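Local coordinates for protein cytosine-specific methyltransferase (Escherichia coli O157:H7 EDL933, PDB 3G7U) that probably transfers a methyl group from S-adenosyl-L-methionine to the C5 carbon of cytosine in DNA, as a prophage-encoded member of the C5-methyltransferase family, at residues S270-F273 / G274-D277; L259-K262 / I263-E266; P310-P313 / Y314-R317. One frame throughout, in Å; residues are numbered along the deposited sequence.

Interaction 1 (S270-F273 / G274-D277); sequences SLSF and GETD
Glu275 and Leu271 carry most of this local contact, in which a side chain reaches back round a tight bend to grip the chain that led into it. Glu275 points toward the preceding segment, its CG anti to the backbone N (chi1 -162°) and the rest of its chain extended, which lays the carboxylate beside the backbone of residues 271 and 272. There OE1 accepts from Ser272 N at 3.0 Å; the bond is almost straight, 174° at the hydrogen, and uses the anti side of the carboxylate, with the donor tilted out of its plane. The other oxygen, OE2, has a long and weak ion pair with Lys278.

Leu271 crosses this side chain at about a right angle. Its CD2 methyl lies 3.7 Å from Glu275 CD, so the carboxyl carbon packs against an apolar branch, while CD1 turns to the CB of Asp277 at 4.0 Å. Asp277 directs its own carboxylate away to Arg267, in a salt bridge, and to the amide of Ser280.

A second bond between the same two residues works in the opposite sense: Glu275 N donates to Ser272 O at 2.9 Å. Ser272 and Glu275 are thus joined twice, once through the backbone and once through a side chain. Gly274 has a positive phi (82°), a region that glycine enters readily. The backbone bond closes a beta turn from Ser272 to Glu275; the conformation of Phe273 and Gly274 makes it type II, in which glycine is common at the third position.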
loop_
_atom_site.group_PDB
_atom_site.type_symbol
_atom_site.label_atom_id
_atom_site.label_comp_id
_atom_site.label_asym_id
_atom_site.label_seq_id
_atom_site.Cartn_x
_atom_site.Cartn_y
_atom_site.Cartn_z
ATOM N N SER A 270 -31.169 -5.847 2.515
ATOM C CA SER A 270 -31.850 -5.522 3.756
ATOM C C SER A 270 -30.911 -4.942 4.816
ATOM O O SER A 270 -31.362 -4.473 5.860
ATOM C CB SER A 270 -32.622 -6.736 4.270
ATOM O OG SER A 270 -33.709 -7.019 3.398
ATOM N N LEU A 271 -29.606 -4.933 4.532
ATOM C CA LEU A 271 -28.637 -4.417 5.505
ATOM C C LEU A 271 -28.690 -2.891 5.626
ATOM O O LEU A 271 -28.759 -2.160 4.628
ATOM C CB LEU A 271 -27.214 -4.911 5.183
ATOM C CG LEU A 271 -26.962 -6.418 5.279
ATOM C CD1 LEU A 271 -25.553 -6.738 4.815
ATOM C CD2 LEU A 271 -27.182 -6.957 6.704
ATOM N N SER A 272 -28.721 -2.401 6.860
ATOM C CA SER A 272 -28.577 -0.968 7.085
ATOM C C SER A 272 -27.078 -0.635 7.043
ATOM O O SER A 272 -26.228 -1.516 7.212
ATOM C CB SER A 272 -29.200 -0.543 8.430
ATOM O OG SER A 272 -30.624 -0.603 8.409
ATOM N N PHE A 273 -26.759 0.632 6.809
ATOM C CA PHE A 273 -25.372 1.099 6.858
ATOM C C PHE A 273 -24.636 0.605 8.118
ATOM O O PHE A 273 -25.170 0.658 9.232
ATOM C CB PHE A 273 -25.345 2.612 6.791
ATOM C CG PHE A 273 -25.998 3.182 5.561
ATOM C CD1 PHE A 273 -25.949 2.518 4.341
ATOM C CD2 PHE A 273 -26.627 4.414 5.612
ATOM C CE1 PHE A 273 -26.532 3.079 3.193
ATOM C CE2 PHE A 273 -27.221 4.974 4.475
ATOM C CZ PHE A 273 -27.177 4.298 3.266
ATOM N N GLY A 274 -23.440 0.050 7.944
ATOM C CA GLY A 274 -22.668 -0.426 9.080
ATOM C C GLY A 274 -23.036 -1.795 9.601
ATOM O O GLY A 274 -22.330 -2.345 10.468
ATOM N N GLU A 275 -24.124 -2.375 9.087
ATOM C CA GLU A 275 -24.588 -3.668 9.592
ATOM C C GLU A 275 -23.797 -4.841 9.043
ATOM O O GLU A 275 -23.513 -4.913 7.851
ATOM C CB GLU A 275 -26.094 -3.852 9.313
ATOM C CG GLU A 275 -26.759 -4.931 10.151
ATOM C CD GLU A 275 -28.224 -5.158 9.799
ATOM O OE1 GLU A 275 -28.874 -4.276 9.178
ATOM O OE2 GLU A 275 -28.719 -6.247 10.153
ATOM N N THR A 276 -23.449 -5.765 9.923
ATOM C CA THR A 276 -22.759 -6.964 9.547
ATOM C C THR A 276 -23.824 -8.017 9.265
ATOM O O THR A 276 -24.782 -8.156 10.031
ATOM C CB THR A 276 -21.827 -7.395 10.669
ATOM O OG1 THR A 276 -21.009 -6.279 11.039
ATOM C CG2 THR A 276 -20.938 -8.525 10.240
ATOM N N ASP A 277 -23.689 -8.715 8.141
ATOM C CA ASP A 277 -24.592 -9.797 7.811
ATOM C C ASP A 277 -24.314 -10.946 8.770
ATOM O O ASP A 277 -23.194 -11.438 8.825
ATOM C CB ASP A 277 -24.369 -10.247 6.368
ATOM C CG ASP A 277 -25.282 -11.392 5.967
ATOM O OD1 ASP A 277 -26.511 -11.164 5.895
ATOM O OD2 ASP A 277 -24.771 -12.507 5.722
#

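Interaction 2 (L259-K262 / I263-E266); sequences LHSK and IVQE
Ser261 meets Val264 and Gln265 through two different oxygens, and two of the three hydrogen bonds of this short segment end on that serine, one on its carbonyl O and one on OG. The carbonyl O takes the amide of Gln265 at 2.8 Å and so supplies the first link of a regular i to i+4 series. The next link follows at once, Glu266 N to Lys262 O, also at 2.8 Å. The hydroxyl adds a third, weaker bond: Ser261 OG accepts from Val264 N at 3.3 Å. It can do so because chi1 of 71° sets OG between the backbone N and the carbonyl carbon, turned toward the amides of the first helical turn.

These features identify Ser261 as the N-cap of helix 262-269, with its hydroxyl accepting from an amide of the first turn. Valine at the bonded position has no side-chain acceptor to bond back to the Ser261 amide, so this is a serine N-cap and not a capping box.

Van der Waals packing continues the same junction. One methyl of Val264, CG2, rests on the capping oxygen, Ser261 OG, at 3.3 Å; the other, CG1, makes an apolar contact with His260 CB at 3.9 Å and approaches the imidazole obliquely, the two side chains crossing at about a right angle. The ring is also engaged beyond the segment: His260 NE2 is hydrogen-bonded to Val318 N, and Tyr268 meets the imidazole edge-to-face.

Electrostatics contributes less. Lys262 bends at chi2 and chi3, bringing NZ to 4.5 Å from Glu266 OE2, too far for a salt bridge though the opposite charges probably attract across this exposed surface.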
loop_
_atom_site.group_PDB
_atom_site.type_symbol
_atom_site.label_atom_id
_atom_site.label_comp_id
_atom_site.label_asym_id
_atom_site.label_seq_id
_atom_site.Cartn_x
_atom_site.Cartn_y
_atom_site.Cartn_z
ATOM N N LEU A 259 -21.247 -12.754 -8.831
ATOM C CA LEU A 259 -22.604 -13.250 -8.887
ATOM C C LEU A 259 -23.088 -13.817 -7.532
ATOM O O LEU A 259 -22.487 -14.773 -7.024
ATOM C CB LEU A 259 -22.692 -14.312 -9.985
ATOM C CG LEU A 259 -24.053 -14.913 -10.270
ATOM C CD1 LEU A 259 -25.009 -13.853 -10.808
ATOM C CD2 LEU A 259 -23.864 -16.093 -11.262
ATOM N N HIS A 260 -24.164 -13.245 -6.995
ATOM C CA HIS A 260 -24.779 -13.701 -5.738
ATOM C C HIS A 260 -26.144 -14.354 -6.001
ATOM O O HIS A 260 -26.897 -13.895 -6.856
ATOM C CB HIS A 260 -25.014 -12.522 -4.760
ATOM C CG HIS A 260 -23.780 -11.735 -4.426
ATOM N ND1 HIS A 260 -22.681 -12.298 -3.822
ATOM C CD2 HIS A 260 -23.491 -10.419 -4.575
ATOM C CE1 HIS A 260 -21.759 -11.373 -3.618
ATOM N NE2 HIS A 260 -22.221 -10.221 -4.078
ATOM N N SER A 261 -26.494 -15.375 -5.218
ATOM C CA SER A 261 -27.868 -15.909 -5.271
ATOM C C SER A 261 -28.884 -14.848 -4.820
ATOM O O SER A 261 -28.509 -13.914 -4.117
ATOM C CB SER A 261 -27.977 -17.141 -4.404
ATOM O OG SER A 261 -27.905 -16.777 -3.053
ATOM N N LYS A 262 -30.158 -14.977 -5.225
ATOM C CA LYS A 262 -31.190 -13.976 -4.902
ATOM C C LYS A 262 -31.418 -13.878 -3.424
ATOM O O LYS A 262 -31.719 -12.812 -2.922
ATOM C CB LYS A 262 -32.531 -14.258 -5.604
ATOM C CG LYS A 262 -32.514 -13.969 -7.088
ATOM C CD LYS A 262 -32.977 -12.551 -7.384
ATOM C CE LYS A 262 -34.492 -12.481 -7.470
ATOM N NZ LYS A 262 -34.964 -11.090 -7.725
ATOM N N ILE A 263 -31.260 -14.996 -2.732
ATOM C CA ILE A 263 -31.437 -15.015 -1.296
ATOM C C ILE A 263 -30.327 -14.214 -0.619
ATOM O O ILE A 263 -30.602 -13.430 0.293
ATOM C CB ILE A 263 -31.628 -16.450 -0.757
ATOM C CG1 ILE A 263 -33.070 -16.883 -1.101
ATOM C CG2 ILE A 263 -31.361 -16.518 0.759
ATOM C CD1 ILE A 263 -33.533 -18.212 -0.540
ATOM N N VAL A 264 -29.100 -14.357 -1.124
ATOM C CA VAL A 264 -27.983 -13.557 -0.630
ATOM C C VAL A 264 -28.239 -12.087 -0.945
ATOM O O VAL A 264 -28.147 -11.218 -0.073
ATOM C CB VAL A 264 -26.642 -14.058 -1.196
ATOM C CG1 VAL A 264 -25.530 -13.056 -0.935
ATOM C CG2 VAL A 264 -26.277 -15.391 -0.577
ATOM N N GLN A 265 -28.626 -11.830 -2.182
ATOM C CA GLN A 265 -28.895 -10.495 -2.655
ATOM C C GLN A 265 -29.983 -9.808 -1.822
ATOM O O GLN A 265 -29.876 -8.623 -1.511
ATOM C CB GLN A 265 -29.310 -10.592 -4.111
ATOM C CG GLN A 265 -29.353 -9.312 -4.860
ATOM C CD GLN A 265 -29.401 -9.525 -6.364
ATOM O OE1 GLN A 265 -29.878 -8.665 -7.096
ATOM N NE2 GLN A 265 -28.906 -10.667 -6.828
ATOM N N GLU A 266 -31.025 -10.554 -1.447
ATOM C CA GLU A 266 -32.116 -9.974 -0.654
ATOM C C GLU A 266 -31.658 -9.691 0.779
ATOM O O GLU A 266 -32.021 -8.680 1.383
ATOM C CB GLU A 266 -33.356 -10.876 -0.692
ATOM C CG GLU A 266 -34.265 -10.581 -1.893
ATOM C CD GLU A 266 -35.163 -11.760 -2.302
ATOM O OE1 GLU A 266 -35.236 -12.779 -1.568
ATOM O OE2 GLU A 266 -35.795 -11.659 -3.381
#

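Interaction 3 (P310-P313 / Y314-R317); sequences PIHP and YHPR
His312 and His315 lie side by side and point the same way, an oblique aromatic pair with their imidazoles 4.7 Å apart between centroids and their planes inclined by 34°. The closest approach places His315 CD2 over one face of the His312 ring, 3.4 Å from CE1; Pro313 CD sits over the opposite face, near the rim, so the ring is clasped from both sides. What fixes its rotation is polar. With CG anti to the backbone N (chi1 -164°), the ring swings over the following turn, and ND1 accepts two amide hydrogens, from His315 N at 3.1 Å and Tyr314 N at 3.2 Å, both tilted from the ring plane. This pairing is consistent with ND1 carrying no proton.

Arg317 runs along the same side of the loop, its extended chain bringing NH2 to 3.6 Å from His312 CD2. The imidazole and guanidinium planes are 52° apart. NH1 forms a salt bridge with Glu323, while His315 NE2 is hydrogen-bonded to Asp202. Farther round, Pro313 CB stands above the centre of the Tyr314 ring at 4.2 Å, a CH-pi contact.

The backbone closes the loop: His312 N donates to Arg317 O at 2.9 Å, and Arg317 N to His315 O at the same length. That last bond closes a gamma turn centred on Pro316, of the inverse kind. The whole is a compact, proline-rich loop, and the chain running from its end into helix 321-328 probably corresponds to conserved motif IX of the C5 methyltransferases.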
loop_
_atom_site.group_PDB
_atom_site.type_symbol
_atom_site.label_atom_id
_atom_site.label_comp_id
_atom_site.label_asym_id
_atom_site.label_seq_id
_atom_site.Cartn_x
_atom_site.Cartn_y
_atom_site.Cartn_z
ATOM N N PRO A 310 -16.349 -6.159 2.005
ATOM C CA PRO A 310 -17.437 -5.263 2.401
ATOM C C PRO A 310 -18.577 -5.318 1.394
ATOM O O PRO A 310 -18.362 -5.628 0.214
ATOM C CB PRO A 310 -16.801 -3.867 2.314
ATOM C CG PRO A 310 -15.311 -4.139 2.424
ATOM C CD PRO A 310 -15.098 -5.423 1.738
ATOM N N ILE A 311 -19.780 -5.009 1.862
ATOM C CA ILE A 311 -20.961 -4.876 1.010
ATOM C C ILE A 311 -21.106 -3.424 0.623
ATOM O O ILE A 311 -20.912 -2.505 1.465
ATOM C CB ILE A 311 -22.235 -5.355 1.775
ATOM C CG1 ILE A 311 -22.026 -6.767 2.325
ATOM C CG2 ILE A 311 -23.517 -5.257 0.934
ATOM C CD1 ILE A 311 -21.663 -7.800 1.299
ATOM N N HIS A 312 -21.442 -3.197 -0.639
ATOM C CA HIS A 312 -21.639 -1.878 -1.163
ATOM C C HIS A 312 -22.788 -1.171 -0.402
ATOM O O HIS A 312 -23.751 -1.848 0.001
ATOM C CB HIS A 312 -22.025 -2.022 -2.623
ATOM C CG HIS A 312 -21.907 -0.761 -3.401
ATOM N ND1 HIS A 312 -22.916 0.173 -3.459
ATOM C CD2 HIS A 312 -20.891 -0.266 -4.146
ATOM C CE1 HIS A 312 -22.524 1.193 -4.209
ATOM N NE2 HIS A 312 -21.306 0.944 -4.652
ATOM N N PRO A 313 -22.675 0.153 -0.185
ATOM C CA PRO A 313 -23.691 0.844 0.641
ATOM C C PRO A 313 -25.085 0.876 0.021
ATOM O O PRO A 313 -26.090 0.834 0.768
ATOM C CB PRO A 313 -23.141 2.261 0.764
ATOM C CG PRO A 313 -22.233 2.444 -0.438
ATOM C CD PRO A 313 -21.613 1.089 -0.623
ATOM N N TYR A 314 -25.136 0.934 -1.308
ATOM C CA TYR A 314 -26.388 1.097 -2.056
ATOM C C TYR A 314 -26.823 -0.163 -2.830
ATOM O O TYR A 314 -28.019 -0.482 -2.882
ATOM C CB TYR A 314 -26.278 2.298 -2.986
ATOM C CG TYR A 314 -25.915 3.591 -2.267
ATOM C CD1 TYR A 314 -26.590 3.994 -1.105
ATOM C CD2 TYR A 314 -24.907 4.420 -2.755
ATOM C CE1 TYR A 314 -26.261 5.187 -0.451
ATOM C CE2 TYR A 314 -24.565 5.618 -2.102
ATOM C CZ TYR A 314 -25.247 5.989 -0.964
ATOM O OH TYR A 314 -24.903 7.174 -0.336
ATOM N N HIS A 315 -25.857 -0.876 -3.408
ATOM C CA HIS A 315 -26.134 -2.087 -4.177
ATOM C C HIS A 315 -26.045 -3.331 -3.331
ATOM O O HIS A 315 -25.207 -3.433 -2.422
ATOM C CB HIS A 315 -25.190 -2.211 -5.394
ATOM C CG HIS A 315 -25.249 -1.037 -6.315
ATOM N ND1 HIS A 315 -26.418 -0.622 -6.914
ATOM C CD2 HIS A 315 -24.291 -0.180 -6.730
ATOM C CE1 HIS A 315 -26.177 0.439 -7.660
ATOM N NE2 HIS A 315 -24.895 0.736 -7.554
ATOM N N PRO A 316 -26.907 -4.315 -3.627
ATOM C CA PRO A 316 -26.910 -5.530 -2.837
ATOM C C PRO A 316 -25.822 -6.554 -3.220
ATOM O O PRO A 316 -26.125 -7.659 -3.659
ATOM C CB PRO A 316 -28.319 -6.089 -3.073
ATOM C CG PRO A 316 -28.699 -5.600 -4.444
ATOM C CD PRO A 316 -27.975 -4.300 -4.657
ATOM N N ARG A 317 -24.550 -6.217 -2.977
ATOM C CA ARG A 317 -23.456 -7.026 -3.494
ATOM C C ARG A 317 -22.173 -6.697 -2.724
ATOM O O ARG A 317 -22.080 -5.620 -2.126
ATOM C CB ARG A 317 -23.253 -6.732 -4.993
ATOM C CG ARG A 317 -23.035 -5.263 -5.320
ATOM C CD ARG A 317 -22.442 -5.140 -6.704
ATOM N NE ARG A 317 -22.187 -3.780 -7.177
ATOM C CZ ARG A 317 -21.120 -3.027 -6.865
ATOM N NH1 ARG A 317 -20.185 -3.481 -6.035
ATOM N NH2 ARG A 317 -20.969 -1.829 -7.423
#

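In the fold
Interactions 2 and 1 lie at the start of helix 262-269 and just past its end, with centres about 15 Å apart. One hydrogen bond across the helix end, Ser270 OG with Glu266 O, joins them directly; interaction 3 touches both. Its centre lies about 9 Å from that of interaction 1, where Phe273 CE1 reaches Pro313 O at 3.3 Å, and about 12 Å from that of interaction 2, where His260 NE2 lies 3.5 Å from Arg317 CA and Gln265 O 3.4 Å from Pro316 CB. The 310-317 loop thus packs against the helix through Gln265, and against the chain before and after it through His260 and Phe273. All three sit away from Cys81, the predicted catalytic residue.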